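Local coordinates for protein putative glucoamylase (Bacteroides uniformis, PDB 4GL3) that probably hydrolyses glycosidic bonds, as a putative glucoamylase of the six-hairpin clan, at residues Q12-D15 / D16-M19; T142-P146 / T147-I151; L264-Y268 / A269-E273. All coordinates share one frame; numbering follows the deposited sequence. Where two conformers were deposited one is given.

All three contacts are local and start a helix, yet each starts a different one: contact 1 opens helix 15-27, contact 2 helix 146-161 and contact 3 helix 271-288. Their centres lie 33 to 36 Å apart and their atoms never touch. Contact 2 is a surface contact, whereas contacts 1 and 3 are partly buried. A serine caps the helix in contact 1, with a leucine pair beside it; an asparagine does so in contact 2, among side-chain amides, a glutamate and a water. In contact 3 the cap is an aspartate, and most of the contact lies ahead of it, in a hairpin-like loop closed by backbone bonds and a tyrosine-aspartate pair.

Contact 1 of 3, residues Q12-D15 / D16-M19; sequences QLSD and DELM
Ser14 and Glu17 form a capping box at the start of helix 15-27, each side chain accepting from the backbone amide of the other residue. Glu17 N donates to Ser14 OG over 3.1 Å in a nearly straight bond of 167°. A chi1 of 72° sets OG between the backbone N and the carbonyl carbon of Ser14, which turns the hydroxyl to that amide. In return Ser14 N donates to Glu17 OE1 at 3.0 Å, meeting the anti side of the carboxylate from 33° outside its plane. Replacing Ser14 by alanine removes OG and would probably leave Glu17 N without its capping acceptor, reducing the box to the single bond at Glu17 OE1.

Backbone bonds start the helix proper: Leu18 N reaches Ser14 O and Met19 N reaches Asp15 O, both at 2.9 Å. The acidic side chains of this first turn also pair outside it, Asp15 with Arg345 and Asp16 with Arg392.

Apolar contacts flank the box. Leu13, just before the cap, lays CB against Glu17 CB at 3.8 Å and brings CD1 to 4.2 Å from Leu18 CD1, a pairing that fits a hydrophobic staple. Leu18 also packs on Met344 and Tyr348 of helix 337-349.

Of another kind is the van der Waals contact of a methyl with a backbone carbonyl: Met19, a selenomethionine, is bent at chi3, and its CE stands 3.6 Å from Asp15 O.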
# COMPACT_ATOMS: atom_id res chain seq x y z
N GLN A 12 13.77 13.33 25.06
CA GLN A 12 13.60 12.73 23.74
C GLN A 12 13.31 11.25 23.86
O GLN A 12 13.86 10.57 24.74
CB GLN A 12 14.86 12.96 22.92
CG GLN A 12 15.02 14.38 22.43
CD GLN A 12 16.15 14.48 21.45
OE1 GLN A 12 17.29 14.24 21.81
NE2 GLN A 12 15.85 14.76 20.19
N LEU A 13 12.43 10.74 23.00
CA LEU A 13 12.23 9.31 22.89
C LEU A 13 13.43 8.69 22.12
O LEU A 13 13.98 9.30 21.17
CB LEU A 13 10.89 9.03 22.17
CG LEU A 13 9.57 9.59 22.77
CD1 LEU A 13 8.40 9.22 21.86
CD2 LEU A 13 9.35 9.10 24.19
N SER A 14 13.85 7.50 22.51
CA SER A 14 14.75 6.71 21.66
C SER A 14 14.08 6.39 20.34
O SER A 14 12.85 6.53 20.16
CB SER A 14 15.14 5.40 22.35
OG SER A 14 14.04 4.53 22.36
N ASP A 15 14.87 5.96 19.36
CA ASP A 15 14.27 5.63 18.08
C ASP A 15 13.26 4.51 18.25
O ASP A 15 12.19 4.54 17.63
CB ASP A 15 15.33 5.27 17.04
CG ASP A 15 16.07 6.50 16.49
OD1 ASP A 15 15.58 7.64 16.59
OD2 ASP A 15 17.15 6.31 15.93
N ASP A 16 13.56 3.51 19.07
CA ASP A 16 12.61 2.40 19.28
C ASP A 16 11.30 2.89 19.92
O ASP A 16 10.21 2.47 19.51
CB ASP A 16 13.24 1.28 20.13
CG ASP A 16 14.17 0.39 19.31
OD1 ASP A 16 13.73 -0.20 18.31
OD2 ASP A 16 15.34 0.25 19.68
N GLU A 17 11.40 3.78 20.91
CA GLU A 17 10.21 4.38 21.54
C GLU A 17 9.35 5.22 20.58
O GLU A 17 8.11 5.14 20.60
CB GLU A 17 10.63 5.25 22.73
CG GLU A 17 11.12 4.43 23.89
CD GLU A 17 11.77 5.27 24.99
OE1 GLU A 17 12.21 6.43 24.75
OE2 GLU A 17 11.87 4.74 26.10
N LEU A 18 10.02 6.01 19.76
CA LEU A 18 9.37 6.83 18.76
C LEU A 18 8.65 5.96 17.75
O LEU A 18 7.48 6.22 17.45
CB LEU A 18 10.39 7.74 18.06
CG LEU A 18 9.83 8.75 17.05
CD1 LEU A 18 8.78 9.64 17.73
CD2 LEU A 18 10.98 9.55 16.42
N MSE A 19 9.33 4.91 17.25
CA MSE A 19 8.71 4.03 16.27
C MSE A 19 7.49 3.36 16.84
O MSE A 19 6.47 3.31 16.18
CB MSE A 19 9.69 2.98 15.75
CG MSE A 19 10.72 3.56 14.81
SE MSE A 19 11.84 2.23 13.91
CE MSE A 19 13.01 1.81 15.40

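Contact 2 of 3, residues T142-P146 / T147-I151; sequences TKDNP and TENRI
Asn145 caps helix 146-161 through its side chain: Glu148 N donates to Asn145 OD1 at 2.9 Å. The carboxylate of Glu148 does not complete a capping box with Asn145 N, but reaches further back, where Lys143 N donates to Glu148 OE1 at 3.0 Å from above the carboxylate plane. The extended Glu148 chain thus ties the residues before the cap to the first turn, and Lys143 CB and CG lie against its carboxylate carbon CD, each 3.6 Å away. A second side-chain bond joins the same parts: Asn149 ND2 donates to Asp144 OD1 at 3.0 Å, with OD1 only 6° out of the amide plane. Asp144, the centre of an inverse gamma turn with a weak bond from Asn145 N to Lys143 O, holds CG anti to the backbone N (chi1 179°), which brings OD1 back to Asn149.

Arginines of two helices position these groups. Arg75 of helix 75-90 makes a salt bridge with Glu148 OE2. Arg152, further along helix 146-161, donates to both Lys143 O and Asn149 OD1, which can offset the closeness of these two acceptors, 3.3 Å apart. The amide and carboxylate planes of Asn145 and Glu148 are 82° apart, and a water links the two groups, accepting from Asn145 ND2 at 3.2 Å and donating to Glu148 OE2 at 2.6 Å.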
# COMPACT_ATOMS: atom_id res chain seq x y z
N THR A 142 -2.26 -19.54 12.02
CA THR A 142 -2.00 -20.95 11.75
C THR A 142 -2.41 -21.88 12.88
O THR A 142 -2.18 -23.06 12.79
CB THR A 142 -0.48 -21.17 11.49
OG1 THR A 142 0.23 -20.71 12.63
CG2 THR A 142 0.01 -20.36 10.32
N LYS A 143 -3.03 -21.37 13.94
CA LYS A 143 -3.45 -22.22 15.07
C LYS A 143 -4.58 -23.15 14.67
O LYS A 143 -5.43 -22.79 13.87
CB LYS A 143 -3.93 -21.37 16.25
CG LYS A 143 -2.90 -20.41 16.79
CD LYS A 143 -3.30 -19.96 18.17
CE LYS A 143 -2.10 -19.46 18.94
NZ LYS A 143 -2.51 -19.35 20.36
N ASP A 144 -4.61 -24.34 15.24
CA ASP A 144 -5.70 -25.25 15.02
C ASP A 144 -6.79 -24.92 16.05
O ASP A 144 -6.86 -25.54 17.11
CB ASP A 144 -5.20 -26.71 15.19
CG ASP A 144 -6.31 -27.74 15.00
OD1 ASP A 144 -7.37 -27.42 14.40
OD2 ASP A 144 -6.13 -28.88 15.46
N ASN A 145 -7.58 -23.89 15.81
CA ASN A 145 -8.76 -23.64 16.65
C ASN A 145 -9.87 -23.12 15.74
O ASN A 145 -9.62 -22.85 14.56
CB ASN A 145 -8.46 -22.69 17.83
CG ASN A 145 -8.13 -21.26 17.37
OD1 ASN A 145 -8.76 -20.69 16.44
ND2 ASN A 145 -7.12 -20.68 18.01
N PRO A 146 -11.10 -23.04 16.26
CA PRO A 146 -12.20 -22.77 15.34
C PRO A 146 -12.08 -21.44 14.60
O PRO A 146 -12.37 -21.40 13.40
CB PRO A 146 -13.42 -22.81 16.24
CG PRO A 146 -13.05 -23.82 17.32
CD PRO A 146 -11.59 -23.54 17.57
N THR A 147 -11.64 -20.38 15.29
CA THR A 147 -11.55 -19.08 14.67
C THR A 147 -10.49 -19.05 13.56
O THR A 147 -10.75 -18.55 12.46
CB THR A 147 -11.26 -17.99 15.71
OG1 THR A 147 -12.35 -17.94 16.63
CG2 THR A 147 -11.09 -16.64 15.08
N GLU A 148 -9.32 -19.61 13.82
CA GLU A 148 -8.22 -19.47 12.87
C GLU A 148 -8.37 -20.50 11.76
O GLU A 148 -7.97 -20.24 10.63
CB GLU A 148 -6.84 -19.54 13.55
CG GLU A 148 -6.68 -18.48 14.63
CD GLU A 148 -5.25 -18.22 15.07
OE1 GLU A 148 -4.29 -18.73 14.43
OE2 GLU A 148 -5.09 -17.46 16.06
N ASN A 149 -8.97 -21.64 12.04
CA ASN A 149 -9.27 -22.59 10.98
C ASN A 149 -10.19 -21.93 9.97
O ASN A 149 -9.99 -22.08 8.76
CB ASN A 149 -9.89 -23.88 11.51
CG ASN A 149 -8.91 -24.73 12.31
OD1 ASN A 149 -7.68 -24.55 12.22
ND2 ASN A 149 -9.44 -25.65 13.11
N ARG A 150 -11.15 -21.15 10.47
CA ARG A 150 -12.17 -20.54 9.62
C ARG A 150 -11.60 -19.35 8.85
O ARG A 150 -11.92 -19.16 7.69
CB ARG A 150 -13.33 -20.10 10.48
CG ARG A 150 -14.54 -19.57 9.72
CD ARG A 150 -15.53 -20.69 9.39
NE ARG A 150 -15.42 -21.16 8.01
CZ ARG A 150 -16.17 -20.75 6.99
NH1 ARG A 150 -17.12 -19.83 7.16
NH2 ARG A 150 -15.97 -21.26 5.76
N ILE A 151 -10.76 -18.54 9.51
CA ILE A 151 -10.01 -17.50 8.83
C ILE A 151 -9.27 -18.04 7.61
O ILE A 151 -9.37 -17.50 6.51
CB ILE A 151 -8.99 -16.79 9.76
CG1 ILE A 151 -9.69 -15.89 10.80
CG2 ILE A 151 -8.06 -15.93 8.93
CD1 ILE A 151 -8.84 -15.45 11.99
O HOH W 1 -6.51 -17.58 18.18

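Contact 3 of 3, residues L264-Y268 / A269-E273; sequences LKDRY and ADYEE
Tyr271 faces back across a hairpin-like loop to Leu264 and Asp266, and together with Ala269 and Leu264 it makes up most of the contact. Tyr271 N donates to Leu264 O at 2.9 Å and, nearer the turn, Asp266 N donates to Ala269 O at 3.1 Å. These bonds flank Lys265 and Asp270, an antiparallel, non-hydrogen-bonded pair that forms a single beta bridge.

The Tyr271 ring has apolar and polar neighbours. Leu264 CD2 approaches its CD2 at 4.2 Å, and the methyl of Ala269 sits over one face, offset toward the rim. The carboxyl carbon of Asp266 meets the ring edge in plane, with carboxylate and ring planes 73° apart. A chi1 of 66° puts this carbon between the backbone N and carbonyl carbon of Asp266, turning the carboxylate in toward Ala269 N and Tyr271 OH. Tyr271 OH donates to Asp266 OD2 at 2.8 Å, on the syn side but 33° out of the carboxylate plane. The other oxygen, OD1, accepts from Ala269 N at 2.9 Å, and from Tyr268 N, met from above the carboxylate plane, which makes an Asx turn. With Tyr216 OH also bonded to OD2, two backbone amides and two phenols limit the rotation of this carboxylate.

Asp270 then caps the helix, its OD1 accepting from Glu273 N at 3.2 Å; a long salt bridge joins its OD2 to Lys265 NZ. Within the glucoamylase-like family region, the loop leads into helix 271-288: Ala269 and Tyr271 rest on Leu239 of strand 235-239, and Tyr216 of helix 213-220 touches Tyr271.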
# COMPACT_ATOMS: atom_id res chain seq x y z
N LEU A 264 15.35 -9.07 -4.36
CA LEU A 264 14.37 -9.38 -5.42
C LEU A 264 14.82 -8.86 -6.78
O LEU A 264 15.13 -7.69 -6.91
CB LEU A 264 13.01 -8.81 -5.06
CG LEU A 264 11.81 -9.28 -5.91
CD1 LEU A 264 11.50 -10.74 -5.63
CD2 LEU A 264 10.62 -8.34 -5.63
N LYS A 265 14.87 -9.74 -7.79
CA LYS A 265 15.38 -9.41 -9.11
C LYS A 265 14.57 -10.12 -10.19
O LYS A 265 14.28 -11.30 -10.04
CB LYS A 265 16.84 -9.85 -9.29
CG LYS A 265 17.87 -9.23 -8.33
CD LYS A 265 19.29 -9.60 -8.81
CE LYS A 265 20.42 -8.85 -8.12
NZ LYS A 265 20.42 -9.12 -6.66
N ASP A 266 14.22 -9.43 -11.27
CA ASP A 266 13.68 -10.10 -12.47
C ASP A 266 14.57 -9.67 -13.61
O ASP A 266 15.65 -9.11 -13.36
CB ASP A 266 12.19 -9.83 -12.68
CG ASP A 266 11.88 -8.37 -13.01
OD1 ASP A 266 12.83 -7.57 -13.15
OD2 ASP A 266 10.68 -8.04 -13.05
N ARG A 267 14.17 -9.93 -14.85
CA ARG A 267 15.06 -9.60 -15.97
C ARG A 267 15.15 -8.09 -16.20
O ARG A 267 15.93 -7.69 -16.95
CB ARG A 267 14.64 -10.32 -17.27
CG ARG A 267 13.36 -9.82 -17.91
CD ARG A 267 13.12 -10.43 -19.31
NE ARG A 267 12.55 -11.77 -19.21
CZ ARG A 267 11.79 -12.37 -20.14
NH1 ARG A 267 11.46 -11.77 -21.29
NH2 ARG A 267 11.32 -13.60 -19.93
N TYR A 268 14.30 -7.28 -15.58
CA TYR A 268 14.27 -5.85 -15.79
C TYR A 268 14.98 -5.08 -14.69
O TYR A 268 15.57 -4.08 -14.97
CB TYR A 268 12.81 -5.34 -15.88
CG TYR A 268 12.02 -6.13 -16.91
CD1 TYR A 268 12.33 -6.06 -18.25
CD2 TYR A 268 11.01 -6.99 -16.53
CE1 TYR A 268 11.65 -6.82 -19.20
CE2 TYR A 268 10.32 -7.73 -17.46
CZ TYR A 268 10.67 -7.67 -18.78
OH TYR A 268 9.98 -8.42 -19.70
N ALA A 269 14.89 -5.49 -13.43
CA ALA A 269 15.50 -4.69 -12.37
C ALA A 269 15.89 -5.48 -11.12
O ALA A 269 15.40 -6.60 -10.86
CB ALA A 269 14.58 -3.55 -11.96
N ASP A 270 16.78 -4.84 -10.37
CA ASP A 270 17.06 -5.19 -8.97
C ASP A 270 16.16 -4.29 -8.14
O ASP A 270 16.35 -3.07 -8.08
CB ASP A 270 18.53 -4.95 -8.68
CG ASP A 270 18.90 -5.10 -7.21
OD1 ASP A 270 18.04 -5.04 -6.32
OD2 ASP A 270 20.09 -5.24 -6.95
N TYR A 271 15.15 -4.89 -7.53
CA TYR A 271 14.10 -4.10 -6.90
C TYR A 271 14.55 -3.42 -5.63
O TYR A 271 14.02 -2.37 -5.27
CB TYR A 271 12.81 -4.89 -6.72
CG TYR A 271 12.17 -5.09 -8.08
CD1 TYR A 271 11.43 -4.08 -8.67
CD2 TYR A 271 12.41 -6.25 -8.83
CE1 TYR A 271 10.91 -4.22 -9.95
CE2 TYR A 271 11.87 -6.40 -10.10
CZ TYR A 271 11.14 -5.37 -10.66
OH TYR A 271 10.63 -5.51 -11.95
N GLU A 272 15.55 -3.98 -4.96
CA GLU A 272 16.12 -3.31 -3.81
C GLU A 272 16.78 -1.98 -4.23
O GLU A 272 16.64 -0.96 -3.55
CB GLU A 272 17.14 -4.21 -3.11
CG GLU A 272 17.63 -3.64 -1.78
CD GLU A 272 18.49 -4.64 -1.00
OE1 GLU A 272 18.73 -5.79 -1.47
OE2 GLU A 272 18.92 -4.27 0.10
N GLU A 273 17.54 -2.03 -5.31
CA GLU A 273 18.13 -0.83 -5.90
C GLU A 273 17.02 0.17 -6.29
O GLU A 273 17.14 1.36 -6.03
CB GLU A 273 18.96 -1.19 -7.13
CG GLU A 273 19.80 -0.03 -7.65
CD GLU A 273 20.46 -0.28 -9.03
OE1 GLU A 273 20.23 -1.33 -9.69
OE2 GLU A 273 21.21 0.63 -9.47